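Local coordinates for L-lysine 6-oxidase (Marinomonas mediterranea, PDB 3WEU), which oxidises the side-chain amine of L-lysine with a built-in cysteine tryptophylquinone cofactor, releasing ammonium and the hydrogen peroxide that makes it antibacterial, at residues 253-258 against 643-648; 447-452 against 510-515; 514-519 against 583-588. One frame throughout, in Å; residues are numbered along the deposited sequence.

Contact 1: 253-258 against 643-648; sequences PEIVNI and PFFTET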
loop_
_atom_site.group_PDB
_atom_site.type_symbol
_atom_site.label_atom_id
_atom_site.label_comp_id
_atom_site.label_asym_id
_atom_site.label_seq_id
_atom_site.Cartn_x
_atom_site.Cartn_y
_atom_site.Cartn_z
ATOM N N PRO A 253 -34.306 1.218 -12.741
ATOM C CA PRO A 253 -34.769 1.779 -14.013
ATOM C C PRO A 253 -36.115 2.476 -13.951
ATOM O O PRO A 253 -36.345 3.386 -14.761
ATOM C CB PRO A 253 -34.801 0.554 -14.934
ATOM C CG PRO A 253 -34.841 -0.610 -14.008
ATOM C CD PRO A 253 -34.044 -0.222 -12.850
ATOM N N GLU A 254 -36.978 2.132 -12.986
ATOM C CA GLU A 254 -38.257 2.823 -12.883
ATOM C C GLU A 254 -38.163 4.194 -12.232
ATOM O O GLU A 254 -39.164 4.909 -12.202
ATOM C CB GLU A 254 -39.218 1.986 -12.101
ATOM C CG GLU A 254 -39.542 0.701 -12.816
ATOM C CD GLU A 254 -40.108 -0.410 -11.925
ATOM O OE1 GLU A 254 -41.201 -0.975 -12.236
ATOM O OE2 GLU A 254 -39.441 -0.775 -10.920
ATOM N N ILE A 255 -37.023 4.538 -11.656
ATOM C CA ILE A 255 -36.845 5.811 -10.964
ATOM C C ILE A 255 -36.109 6.763 -11.910
ATOM O O ILE A 255 -35.056 6.437 -12.435
ATOM C CB ILE A 255 -36.050 5.616 -9.664
ATOM C CG1 ILE A 255 -36.813 4.587 -8.796
ATOM C CG2 ILE A 255 -35.861 6.942 -8.941
ATOM C CD1 ILE A 255 -36.337 4.319 -7.437
ATOM N N VAL A 256 -36.738 7.906 -12.174
ATOM C CA VAL A 256 -36.276 8.852 -13.177
ATOM C C VAL A 256 -35.579 10.052 -12.514
ATOM O O VAL A 256 -36.049 10.560 -11.494
ATOM C CB VAL A 256 -37.528 9.333 -13.931
ATOM C CG1 VAL A 256 -37.199 10.336 -15.021
ATOM C CG2 VAL A 256 -38.276 8.149 -14.540
ATOM N N ASN A 257 -34.491 10.495 -13.117
ATOM C CA ASN A 257 -33.765 11.679 -12.694
ATOM C C ASN A 257 -34.602 12.934 -12.904
ATOM O O ASN A 257 -35.270 13.101 -13.917
ATOM C CB ASN A 257 -32.424 11.766 -13.437
ATOM C CG ASN A 257 -31.493 10.599 -13.079
ATOM O OD1 ASN A 257 -30.834 10.643 -12.055
ATOM N ND2 ASN A 257 -31.499 9.533 -13.879
ATOM N N ILE A 258 -34.571 13.820 -11.907
ATOM C CA ILE A 258 -35.238 15.078 -12.007
ATOM C C ILE A 258 -34.912 15.828 -13.299
ATOM O O ILE A 258 -35.834 16.297 -13.988
ATOM C CB ILE A 258 -34.998 15.944 -10.770
ATOM C CG1 ILE A 258 -35.768 15.375 -9.557
ATOM C CG2 ILE A 258 -35.474 17.404 -11.043
ATOM C CD1 ILE A 258 -35.244 15.877 -8.197
ATOM N N PRO A 643 -46.670 2.441 -5.264
ATOM C CA PRO A 643 -45.386 1.812 -5.481
ATOM C C PRO A 643 -44.815 1.246 -4.219
ATOM O O PRO A 643 -45.096 1.723 -3.129
ATOM C CB PRO A 643 -44.503 2.969 -5.952
ATOM C CG PRO A 643 -45.144 4.180 -5.370
ATOM C CD PRO A 643 -46.596 3.900 -5.520
ATOM N N PHE A 644 -43.980 0.200 -4.366
ATOM C CA PHE A 644 -43.251 -0.316 -3.230
ATOM C C PHE A 644 -41.916 -0.805 -3.746
ATOM O O PHE A 644 -41.831 -1.918 -4.299
ATOM C CB PHE A 644 -44.071 -1.464 -2.551
ATOM C CG PHE A 644 -43.326 -2.154 -1.416
ATOM C CD1 PHE A 644 -42.690 -1.427 -0.432
ATOM C CD2 PHE A 644 -43.345 -3.543 -1.298
ATOM C CE1 PHE A 644 -42.015 -2.087 0.642
ATOM C CE2 PHE A 644 -42.677 -4.187 -0.236
ATOM C CZ PHE A 644 -42.037 -3.475 0.699
ATOM N N PHE A 645 -40.865 0.036 -3.663
ATOM C CA PHE A 645 -39.598 -0.312 -4.250
ATOM C C PHE A 645 -38.672 -0.923 -3.215
ATOM O O PHE A 645 -38.458 -0.360 -2.111
ATOM C CB PHE A 645 -38.885 0.939 -4.768
ATOM C CG PHE A 645 -39.384 1.474 -6.065
ATOM C CD1 PHE A 645 -40.487 2.288 -6.145
ATOM C CD2 PHE A 645 -38.734 1.136 -7.232
ATOM C CE1 PHE A 645 -40.915 2.785 -7.389
ATOM C CE2 PHE A 645 -39.135 1.637 -8.451
ATOM C CZ PHE A 645 -40.201 2.489 -8.521
ATOM N N THR A 646 -38.106 -2.048 -3.536
ATOM C CA THR A 646 -37.113 -2.648 -2.725
ATOM C C THR A 646 -35.966 -3.165 -3.571
ATOM O O THR A 646 -36.046 -3.305 -4.819
ATOM C CB THR A 646 -37.623 -3.916 -1.931
ATOM O OG1 THR A 646 -37.819 -4.997 -2.826
ATOM C CG2 THR A 646 -38.945 -3.678 -1.230
ATOM N N GLU A 647 -34.886 -3.537 -2.874
ATOM C CA GLU A 647 -33.819 -4.325 -3.488
ATOM C C GLU A 647 -34.427 -5.621 -4.024
ATOM O O GLU A 647 -35.300 -6.236 -3.385
ATOM C CB GLU A 647 -32.787 -4.793 -2.423
ATOM C CG GLU A 647 -31.823 -3.690 -2.030
ATOM C CD GLU A 647 -30.662 -4.156 -1.209
ATOM O OE1 GLU A 647 -30.848 -5.109 -0.448
ATOM O OE2 GLU A 647 -29.589 -3.568 -1.371
ATOM N N THR A 648 -33.924 -6.053 -5.164
ATOM C CA THR A 648 -34.182 -7.395 -5.720
ATOM C C THR A 648 -32.822 -7.872 -6.305
ATOM O O THR A 648 -32.007 -7.029 -6.769
ATOM C CB THR A 648 -35.255 -7.346 -6.864
ATOM O OG1 THR A 648 -34.822 -6.510 -7.950
ATOM C CG2 THR A 648 -36.627 -6.799 -6.350
#
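The carboxylate oxygen OE2 of E254 lies 3.5 Å from CE2 of F645 and accepts a hydrogen bond from the backbone N of D634. It approaches the phenyl ring obliquely, and the carboxylate and ring planes stand 72° apart. The D634 backbone thus holds the same oxygen that lies near the ring. CB of E254 also touches the ring: it sits at the edge, in the ring plane, 3.7 Å from CZ of F645. The contact has no hydrogen bond between its two segments.

I255 takes a face of the same ring. Its CG1 is anti to the carbonyl carbon (chi1 -57°), and the extended chain beyond it carries CD1 over F645. CD1 lies 4.2 Å from the centroid of the F645 ring and 21° off the ring normal, a CH-pi contact displaced toward the rim. CG1 of I255 also packs on CE2 of F645 at 3.8 Å. F645 is thus held at one edge by E254 and over one face by I255, and its ring also meets that of W311.

Residues 253-258 lie in the loop between strand 237-247 and helix 261-272. I255 also touches Q308, at the end of helix 295-308. F645 begins strand 645-648, which pairs antiparallel with strand 631-634. The buried contact therefore joins this loop to a two-stranded sheet.

Contact 2: 447-452 against 510-515; sequences MCPGIE and QADFFN. With EDO (1,2-ethanediol), chain H; EDO (1,2-ethanediol), chain K.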
loop_
_atom_site.group_PDB
_atom_site.type_symbol
_atom_site.label_atom_id
_atom_site.label_comp_id
_atom_site.label_asym_id
_atom_site.label_seq_id
_atom_site.Cartn_x
_atom_site.Cartn_y
_atom_site.Cartn_z
ATOM N N MET A 447 -23.442 16.850 -13.126
ATOM C CA MET A 447 -22.445 16.199 -13.941
ATOM C C MET A 447 -21.045 16.504 -13.370
ATOM O O MET A 447 -20.450 17.523 -13.739
ATOM C CB MET A 447 -22.617 16.705 -15.382
ATOM C CG MET A 447 -23.657 15.948 -16.207
ATOM S SD MET A 447 -23.791 16.656 -17.807
ATOM C CE MET A 447 -24.801 15.426 -18.686
ATOM N N CYS A 448 -20.580 15.652 -12.470
ATOM C CA CYS A 448 -19.331 15.780 -11.780
ATOM C C CYS A 448 -18.601 14.459 -11.567
ATOM O O CYS A 448 -18.103 14.194 -10.489
ATOM C CB CYS A 448 -19.530 16.550 -10.447
ATOM S SG CYS A 448 -17.979 17.180 -9.662
ATOM N N PRO A 449 -18.484 13.653 -12.615
ATOM C CA PRO A 449 -18.828 13.951 -13.974
ATOM C C PRO A 449 -20.217 13.582 -14.398
ATOM O O PRO A 449 -20.684 14.014 -15.435
ATOM C CB PRO A 449 -17.854 13.049 -14.752
ATOM C CG PRO A 449 -17.587 11.894 -13.914
ATOM C CD PRO A 449 -17.679 12.415 -12.505
ATOM N N GLY A 450 -20.824 12.671 -13.668
ATOM C CA GLY A 450 -22.051 12.081 -14.109
ATOM C C GLY A 450 -21.991 10.600 -14.109
ATOM O O GLY A 450 -21.107 10.028 -13.474
ATOM N N ILE A 451 -22.909 9.968 -14.834
ATOM C CA ILE A 451 -22.914 8.471 -14.897
ATOM C C ILE A 451 -22.688 8.058 -16.339
ATOM O O ILE A 451 -21.584 7.637 -16.675
ATOM C CB ILE A 451 -24.221 7.883 -14.358
ATOM C CG1 ILE A 451 -24.341 8.147 -12.849
ATOM C CG2 ILE A 451 -24.302 6.401 -14.642
ATOM C CD1 ILE A 451 -23.302 7.496 -12.010
ATOM N N GLU A 452 -23.638 8.320 -17.229
ATOM C CA GLU A 452 -23.409 7.916 -18.616
ATOM C C GLU A 452 -22.441 8.864 -19.406
ATOM O O GLU A 452 -21.626 8.388 -20.235
ATOM C CB GLU A 452 -24.697 7.730 -19.362
ATOM C CG GLU A 452 -25.599 6.605 -18.737
ATOM C CD GLU A 452 -26.510 7.101 -17.600
ATOM O OE1 GLU A 452 -26.486 8.336 -17.243
ATOM O OE2 GLU A 452 -27.250 6.236 -17.050
ATOM N N GLN A 510 -16.335 2.199 -12.683
ATOM C CA GLN A 510 -16.687 1.758 -11.298
ATOM C C GLN A 510 -16.203 2.774 -10.251
ATOM O O GLN A 510 -16.726 2.799 -9.162
ATOM C CB GLN A 510 -16.188 0.357 -10.995
ATOM C CG GLN A 510 -16.820 -0.770 -11.770
ATOM C CD GLN A 510 -16.093 -1.094 -13.089
ATOM O OE1 GLN A 510 -15.277 -0.295 -13.610
ATOM N NE2 GLN A 510 -16.358 -2.274 -13.612
ATOM N N ALA A 511 -15.246 3.671 -10.586
ATOM C CA ALA A 511 -14.946 4.814 -9.700
ATOM C C ALA A 511 -16.086 5.815 -9.636
ATOM O O ALA A 511 -16.380 6.323 -8.592
ATOM C CB ALA A 511 -13.686 5.545 -10.168
ATOM N N ASP A 512 -16.700 6.158 -10.764
ATOM C CA ASP A 512 -17.835 7.092 -10.722
ATOM C C ASP A 512 -18.913 6.438 -9.841
ATOM O O ASP A 512 -19.516 7.122 -9.033
ATOM C CB ASP A 512 -18.380 7.454 -12.096
ATOM C CG ASP A 512 -17.469 8.384 -12.875
ATOM O OD1 ASP A 512 -16.803 9.255 -12.209
ATOM O OD2 ASP A 512 -17.505 8.293 -14.140
ATOM N N PHE A 513 -19.124 5.119 -9.995
ATOM C CA PHE A 513 -20.153 4.390 -9.266
ATOM C C PHE A 513 -19.839 4.404 -7.783
ATOM O O PHE A 513 -20.706 4.749 -6.962
ATOM C CB PHE A 513 -20.267 2.975 -9.836
ATOM C CG PHE A 513 -21.429 2.105 -9.290
ATOM C CD1 PHE A 513 -22.542 2.598 -8.760
ATOM C CD2 PHE A 513 -21.368 0.746 -9.461
ATOM C CE1 PHE A 513 -23.620 1.774 -8.364
ATOM C CE2 PHE A 513 -22.422 -0.088 -9.085
ATOM C CZ PHE A 513 -23.549 0.455 -8.512
ATOM N N PHE A 514 -18.594 4.085 -7.395
ATOM C CA PHE A 514 -18.227 4.042 -5.999
ATOM C C PHE A 514 -18.360 5.436 -5.348
ATOM O O PHE A 514 -18.644 5.522 -4.213
ATOM C CB PHE A 514 -16.750 3.542 -5.861
ATOM C CG PHE A 514 -16.291 3.413 -4.470
ATOM C CD1 PHE A 514 -16.734 2.375 -3.682
ATOM C CD2 PHE A 514 -15.394 4.344 -3.920
ATOM C CE1 PHE A 514 -16.316 2.236 -2.362
ATOM C CE2 PHE A 514 -14.979 4.211 -2.607
ATOM C CZ PHE A 514 -15.435 3.174 -1.811
ATOM N N ASN A 515 -18.068 6.500 -6.076
ATOM C CA ASN A 515 -18.096 7.847 -5.530
ATOM C C ASN A 515 -19.488 8.525 -5.650
ATOM O O ASN A 515 -19.715 9.578 -5.020
ATOM C CB ASN A 515 -17.183 8.784 -6.394
ATOM C CG ASN A 515 -15.681 8.486 -6.270
ATOM O OD1 ASN A 515 -15.222 7.995 -5.280
ATOM N ND2 ASN A 515 -14.947 8.791 -7.328
HETATM C C1 EDO H . -12.470 6.172 -6.351
HETATM O O1 EDO H . -12.976 6.918 -5.230
HETATM C C2 EDO H . -11.487 6.989 -7.162
HETATM O O2 EDO H . -12.141 8.153 -7.691
HETATM C C1 EDO K . -17.674 6.583 -1.213
HETATM O O1 EDO K . -18.071 7.274 -2.389
HETATM C C2 EDO K . -18.961 6.214 -0.530
HETATM O O2 EDO K . -19.616 7.396 -0.019
HETATM O O HOH W 1 -19.142 6.594 -15.521
#
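P449 and D512 approach from opposite directions, and the carboxylate of D512 meets the proline ring. OD1 of D512 lies 3.2 Å from CG of P449 and 3.3 Å from CD of P449, so this oxygen rests against two ring carbons. The D512 side chain leaves the helix with CG anti to the carbonyl carbon (chi1 -73°), which points the carboxylate at the loop. Its other oxygen, OD2, is turned to polar partners. It accepts a hydrogen bond from the backbone N of A506 and another from a water, at 2.7 Å from OD2 of D512. The same water donates to O of I451, at 2.9 Å, and so bridges helix and loop. No direct hydrogen bond joins the two segments.

The loop carries a cis peptide bond before P449. It also borders the quinone cofactor: N of C448 is hydrogen-bonded to O7 of the tryptophylquinone at position 581, and N of G450 makes a weak bond to its O6. D512 thus packs against a loop whose backbone N atoms bond both quinone oxygens, one of them weakly. G450 has positive phi (127°). Its own O is buried 4.0 Å from CB of D512 and has no polar partner in the model. Farther along helix 510-515, ND2 of N515 donates to O2 of a 1,2-ethanediol, 2.9 Å away, in a bond close to straight at 168°.

Contact 3: 514-519 against 583-588; sequences FNCTIQ and PQSPWD. With EDO (1,2-ethanediol), chain K; EDO (1,2-ethanediol), chain H; EDO (1,2-ethanediol), chain J.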
loop_
_atom_site.group_PDB
_atom_site.type_symbol
_atom_site.label_atom_id
_atom_site.label_comp_id
_atom_site.label_asym_id
_atom_site.label_seq_id
_atom_site.Cartn_x
_atom_site.Cartn_y
_atom_site.Cartn_z
ATOM N N PHE A 514 -18.594 4.085 -7.395
ATOM C CA PHE A 514 -18.227 4.042 -5.999
ATOM C C PHE A 514 -18.360 5.436 -5.348
ATOM O O PHE A 514 -18.644 5.522 -4.213
ATOM C CB PHE A 514 -16.750 3.542 -5.861
ATOM C CG PHE A 514 -16.291 3.413 -4.470
ATOM C CD1 PHE A 514 -16.734 2.375 -3.682
ATOM C CD2 PHE A 514 -15.394 4.344 -3.920
ATOM C CE1 PHE A 514 -16.316 2.236 -2.362
ATOM C CE2 PHE A 514 -14.979 4.211 -2.607
ATOM C CZ PHE A 514 -15.435 3.174 -1.811
ATOM N N ASN A 515 -18.068 6.500 -6.076
ATOM C CA ASN A 515 -18.096 7.847 -5.530
ATOM C C ASN A 515 -19.488 8.525 -5.650
ATOM O O ASN A 515 -19.715 9.578 -5.020
ATOM C CB ASN A 515 -17.183 8.784 -6.394
ATOM C CG ASN A 515 -15.681 8.486 -6.270
ATOM O OD1 ASN A 515 -15.222 7.995 -5.280
ATOM N ND2 ASN A 515 -14.947 8.791 -7.328
ATOM N N CYS A 516 -20.343 8.012 -6.539
ATOM C CA CYS A 516 -21.684 8.639 -6.793
ATOM C C CYS A 516 -22.653 8.280 -5.660
ATOM O O CYS A 516 -23.531 7.423 -5.800
ATOM C CB CYS A 516 -22.252 8.166 -8.121
ATOM S SG CYS A 516 -23.796 8.967 -8.543
ATOM N N THR A 517 -22.454 8.863 -4.513
ATOM C CA THR A 517 -23.169 8.457 -3.328
ATOM C C THR A 517 -23.742 9.713 -2.686
ATOM O O THR A 517 -24.867 10.193 -3.066
ATOM C CB THR A 517 -22.250 7.656 -2.376
ATOM O OG1 THR A 517 -21.115 8.426 -2.089
ATOM C CG2 THR A 517 -21.776 6.389 -3.048
ATOM N N ILE A 518 -22.972 10.308 -1.777
ATOM C CA ILE A 518 -23.309 11.530 -1.112
ATOM C C ILE A 518 -22.076 12.435 -1.111
ATOM O O ILE A 518 -20.929 11.955 -1.345
ATOM C CB ILE A 518 -23.798 11.329 0.315
ATOM C CG1 ILE A 518 -22.767 10.625 1.236
ATOM C CG2 ILE A 518 -25.086 10.476 0.274
ATOM C CD1 ILE A 518 -21.743 11.560 1.855
ATOM N N GLN A 519 -22.332 13.723 -0.876
ATOM C CA GLN A 519 -21.226 14.672 -0.647
ATOM C C GLN A 519 -21.561 15.480 0.568
ATOM O O GLN A 519 -22.705 15.876 0.729
ATOM C CB GLN A 519 -21.126 15.608 -1.845
ATOM C CG GLN A 519 -19.803 16.349 -1.910
ATOM C CD GLN A 519 -18.617 15.515 -2.295
ATOM O OE1 GLN A 519 -18.725 14.488 -2.966
ATOM N NE2 GLN A 519 -17.428 15.968 -1.848
ATOM N N PRO A 583 -31.277 8.118 -8.313
ATOM C CA PRO A 583 -31.891 7.167 -9.261
ATOM C C PRO A 583 -30.894 6.239 -9.914
ATOM O O PRO A 583 -31.254 5.121 -10.261
ATOM C CB PRO A 583 -32.496 8.065 -10.308
ATOM C CG PRO A 583 -32.825 9.347 -9.539
ATOM C CD PRO A 583 -31.577 9.495 -8.710
ATOM N N GLN A 584 -29.658 6.712 -10.074
ATOM C CA GLN A 584 -28.641 6.011 -10.846
ATOM C C GLN A 584 -27.603 5.295 -10.013
ATOM O O GLN A 584 -26.894 4.432 -10.515
ATOM C CB GLN A 584 -27.949 6.970 -11.835
ATOM C CG GLN A 584 -27.987 6.446 -13.236
ATOM C CD GLN A 584 -29.358 6.692 -13.909
ATOM O OE1 GLN A 584 -30.381 6.919 -13.264
ATOM N NE2 GLN A 584 -29.367 6.548 -15.204
ATOM N N SER A 585 -27.529 5.636 -8.744
ATOM C CA SER A 585 -26.528 5.106 -7.843
ATOM C C SER A 585 -27.162 5.196 -6.451
ATOM O O SER A 585 -26.973 6.152 -5.720
ATOM C CB SER A 585 -25.238 5.889 -7.914
ATOM O OG SER A 585 -24.279 5.171 -7.192
ATOM N N PRO A 586 -28.066 4.254 -6.156
ATOM C CA PRO A 586 -28.860 4.321 -4.939
ATOM C C PRO A 586 -28.011 4.269 -3.702
ATOM O O PRO A 586 -26.853 3.770 -3.740
ATOM C CB PRO A 586 -29.735 3.048 -5.016
ATOM C CG PRO A 586 -29.801 2.762 -6.438
ATOM C CD PRO A 586 -28.443 3.097 -6.988
ATOM N N TRP A 587 -28.541 4.774 -2.614
ATOM C CA TRP A 587 -27.812 4.818 -1.348
ATOM C C TRP A 587 -28.569 4.272 -0.191
ATOM O O TRP A 587 -28.019 3.437 0.558
ATOM C CB TRP A 587 -27.314 6.231 -1.097
ATOM C CG TRP A 587 -26.217 6.346 -0.110
ATOM C CD1 TRP A 587 -26.196 7.096 1.039
ATOM C CD2 TRP A 587 -24.935 5.730 -0.212
ATOM N NE1 TRP A 587 -24.988 6.955 1.640
ATOM C CE2 TRP A 587 -24.195 6.127 0.899
ATOM C CE3 TRP A 587 -24.376 4.859 -1.104
ATOM C CZ2 TRP A 587 -22.904 5.696 1.122
ATOM C CZ3 TRP A 587 -23.070 4.398 -0.868
ATOM C CH2 TRP A 587 -22.374 4.823 0.240
ATOM N N ASP A 588 -29.805 4.752 0.018
ATOM C CA ASP A 588 -30.628 4.311 1.135
ATOM C C ASP A 588 -31.831 3.599 0.540
ATOM O O ASP A 588 -32.650 4.230 -0.113
ATOM C CB ASP A 588 -31.043 5.493 1.962
ATOM C CG ASP A 588 -29.871 6.392 2.290
ATOM O OD1 ASP A 588 -29.598 7.354 1.552
ATOM O OD2 ASP A 588 -29.170 6.070 3.255
HETATM C C1 EDO K . -17.674 6.583 -1.213
HETATM O O1 EDO K . -18.071 7.274 -2.389
HETATM C C2 EDO K . -18.961 6.214 -0.530
HETATM O O2 EDO K . -19.616 7.396 -0.019
HETATM C C1 EDO H . -12.470 6.172 -6.351
HETATM O O1 EDO H . -12.976 6.918 -5.230
HETATM C C2 EDO H . -11.487 6.989 -7.162
HETATM O O2 EDO H . -12.141 8.153 -7.691
HETATM C C1 EDO J . -23.201 5.639 5.235
HETATM O O1 EDO J . -23.722 4.869 4.155
HETATM C C2 EDO J . -24.102 6.875 5.332
HETATM O O2 EDO J . -23.708 7.862 4.353
HETATM O O HOH W 2 -26.394 8.987 -5.183
#
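S585 and C516 both place their outer atom anti to the backbone N, with OG of S585 at chi1 -170° and SG of C516 at chi1 -176°. OG of S585 then donates to O of C516, at 2.8 Å. The donor lies in the carbonyl plane, on a lone pair. SG of C516 packs against CB of S585 at 3.5 Å. That sulfur is also bonded covalently to CE3 of the tryptophylquinone at position 581, forming the cysteine tryptophylquinone cofactor. S585 therefore holds the backbone of the cofactor cysteine and touches its sulfur.

C516 is the centre of an inverse gamma turn, closed by a weak bond from N of T517 to O of N515. The turn leads to T517, which lies over one face of the W587 indole. CB of T517 is 3.6 Å from the centroid of the six-membered ring of W587 and 10° off its normal, a CH-pi contact. CG2 of T517 lies near CZ3 of W587. I518 comes obliquely to the pyrrole end of the indole, with CG2 of I518 3.6 Å from CD1 of W587. A water lies within hydrogen-bonding reach of O of T517 and O of S585, but may not serve both at once.

OG1 of T517 shares a hydrogen bond with O2 of a 1,2-ethanediol. O2 of a second 1,2-ethanediol, at the indole edge and in its plane, accepts from NE1 of W587.

The segment 514-519 runs from the end of helix 510-515 into strand 518-522, which pairs antiparallel with strand 575-579. I518 and W587 both touch that neighbouring strand. Residues 583-588 follow it and lead into strand 588-590, while W587 also packs on strand 609-611.

In the fold
Contacts 2 and 3 are neighbours, with centres about 9 Å apart. They share F514 and N515 and use helix 510-515. Contact 1 lies about 14 Å from contact 3 and about 19 Å from contact 2, centre to centre. Along the chain the order is 253-258, 447-452, 510-519, 583-588 and 643-648, so contact 1 spans the other two. Q584 of contact 3 links all three: its OE1 probably hydrogen-bonds ND2 of N257 in contact 1, and its NE2 OE2 of E452 in contact 2. Contacts 2 and 3 both touch the cofactor, through hydrogen bonds from the 447-452 backbone and the covalent bond to C516. Q584 ties contact 1 to this quinone site.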